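Local coordinates for probable LRR receptor-like serine/threonine-protein kinase At4g26540 (Arabidopsis thaliana, PDB 5HZ0) that serves as the extracellular leucine-rich-repeat part of a receptor kinase for RGF peptide hormones, which maintain the root stem cell niche, and pairs with SERK co-receptors once peptide is bound, at residues A[151-154]-A[155-158]. The protein carries 5 engineered substitutions. Sequence-based numbering, arbitrary orientation.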
loop_
_atom_site.group_PDB
_atom_site.type_symbol
_atom_site.label_atom_id
_atom_site.label_comp_id
_atom_site.label_asym_id
_atom_site.label_seq_id
_atom_site.Cartn_x
_atom_site.Cartn_y
_atom_site.Cartn_z
ATOM N N PRO A 151 -5.232 -33.261 3.591
ATOM C CA PRO A 151 -5.092 -34.674 3.957
ATOM C C PRO A 151 -3.801 -35.300 3.452
ATOM O O PRO A 151 -3.327 -35.008 2.357
ATOM C CB PRO A 151 -6.308 -35.336 3.301
ATOM C CG PRO A 151 -6.676 -34.422 2.180
ATOM C CD PRO A 151 -6.341 -33.037 2.646
ATOM N N TRP A 152 -3.242 -36.157 4.292
ATOM C CA TRP A 152 -2.036 -36.904 4.005
ATOM C C TRP A 152 -2.121 -37.596 2.633
ATOM O O TRP A 152 -1.156 -37.608 1.834
ATOM C CB TRP A 152 -1.855 -37.928 5.122
ATOM C CG TRP A 152 -0.636 -38.717 4.994
ATOM C CD1 TRP A 152 -0.521 -39.962 4.452
ATOM C CD2 TRP A 152 0.675 -38.330 5.408
ATOM N NE1 TRP A 152 0.789 -40.374 4.500
ATOM C CE2 TRP A 152 1.544 -39.388 5.087
ATOM C CE3 TRP A 152 1.204 -37.188 6.016
ATOM C CZ2 TRP A 152 2.908 -39.341 5.355
ATOM C CZ3 TRP A 152 2.559 -37.142 6.275
ATOM C CH2 TRP A 152 3.393 -38.210 5.948
ATOM N N GLU A 153 -3.304 -38.120 2.333
ATOM C CA GLU A 153 -3.513 -38.899 1.112
ATOM C C GLU A 153 -3.240 -38.116 -0.175
ATOM O O GLU A 153 -3.181 -38.697 -1.259
ATOM C CB GLU A 153 -4.921 -39.476 1.094
ATOM C CG GLU A 153 -5.135 -40.613 2.097
ATOM C CD GLU A 153 -5.296 -40.152 3.548
ATOM O OE1 GLU A 153 -5.355 -38.928 3.819
ATOM O OE2 GLU A 153 -5.370 -41.036 4.419
ATOM N N ILE A 154 -3.070 -36.803 -0.062
ATOM C CA ILE A 154 -2.754 -35.991 -1.226
ATOM C C ILE A 154 -1.463 -36.464 -1.881
ATOM O O ILE A 154 -1.260 -36.244 -3.072
ATOM C CB ILE A 154 -2.624 -34.493 -0.894
ATOM C CG1 ILE A 154 -2.816 -33.662 -2.163
ATOM C CG2 ILE A 154 -1.270 -34.192 -0.264
ATOM C CD1 ILE A 154 -4.158 -33.836 -2.783
ATOM N N GLY A 155 -0.607 -37.137 -1.115
ATOM C CA GLY A 155 0.659 -37.584 -1.666
ATOM C C GLY A 155 0.476 -38.716 -2.658
ATOM O O GLY A 155 1.408 -39.123 -3.356
ATOM N N ASN A 156 -0.738 -39.238 -2.724
ATOM C CA ASN A 156 -1.004 -40.369 -3.592
ATOM C C ASN A 156 -1.479 -39.947 -4.960
ATOM O O ASN A 156 -1.632 -40.780 -5.857
ATOM C CB ASN A 156 -1.998 -41.327 -2.944
ATOM C CG ASN A 156 -1.392 -42.067 -1.779
ATOM O OD1 ASN A 156 -0.249 -42.516 -1.858
ATOM N ND2 ASN A 156 -2.134 -42.175 -0.679
ATOM N N CYS A 157 -1.665 -38.651 -5.167
ATOM C CA CYS A 157 -2.054 -38.260 -6.500
ATOM C C CYS A 157 -0.754 -38.023 -7.243
ATOM O O CYS A 157 -0.257 -36.906 -7.317
ATOM C CB CYS A 157 -2.859 -36.961 -6.411
ATOM S SG CYS A 157 -4.370 -37.142 -5.446
ATOM N N GLU A 158 -0.305 -39.047 -7.948
ATOM C CA GLU A 158 1.053 -39.041 -8.470
ATOM C C GLU A 158 1.219 -38.079 -9.650
ATOM O O GLU A 158 2.318 -37.601 -9.920
ATOM C CB GLU A 158 1.460 -40.462 -8.873
ATOM C CG GLU A 158 0.425 -41.181 -9.734
ATOM C CD GLU A 158 0.967 -42.463 -10.342
ATOM O OE1 GLU A 158 2.151 -42.779 -10.087
ATOM O OE2 GLU A 158 0.221 -43.148 -11.077
#
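Asn156 folds its side chain back beside the carbonyl oxygen of Glu153. Asn156 CB lies 3.3 Å from Glu153 O, the same oxygen that accepts the backbone N of Asn156 at 2.9 Å. CG stands beside its own backbone N and anti to the carbonyl carbon (chi1 -71°), which turns the amide back toward Glu153. At the tip, Asn156 ND2 is 3.7 Å from Glu153 O, too long for a hydrogen bond, and 4.0 Å from Glu153 CA. The carboxylate of Glu153 heads elsewhere, to a salt bridge with Arg127. The turn itself is a short 3-10 segment in the loop between strands 145-147 and 162-164, part of the leucine-rich-repeat solenoid that forms the receptor's extracellular domain. Two more i to i+3 bonds flank that of Asn156: Gly155 N to Trp152 O on the N-terminal side, nearly straight at 174°, and Cys157 N to Ile154 O on the C-terminal side, at 3.2 Å. Trp152 O also accepts Ser177 OG. Away from the solvent-facing asparagine, two buried side chains meet: Ile154 CD1 reaches Cys157 SG at 4.3 Å, an apolar touch, while CG2 of the isoleucine sits against Gly155 N.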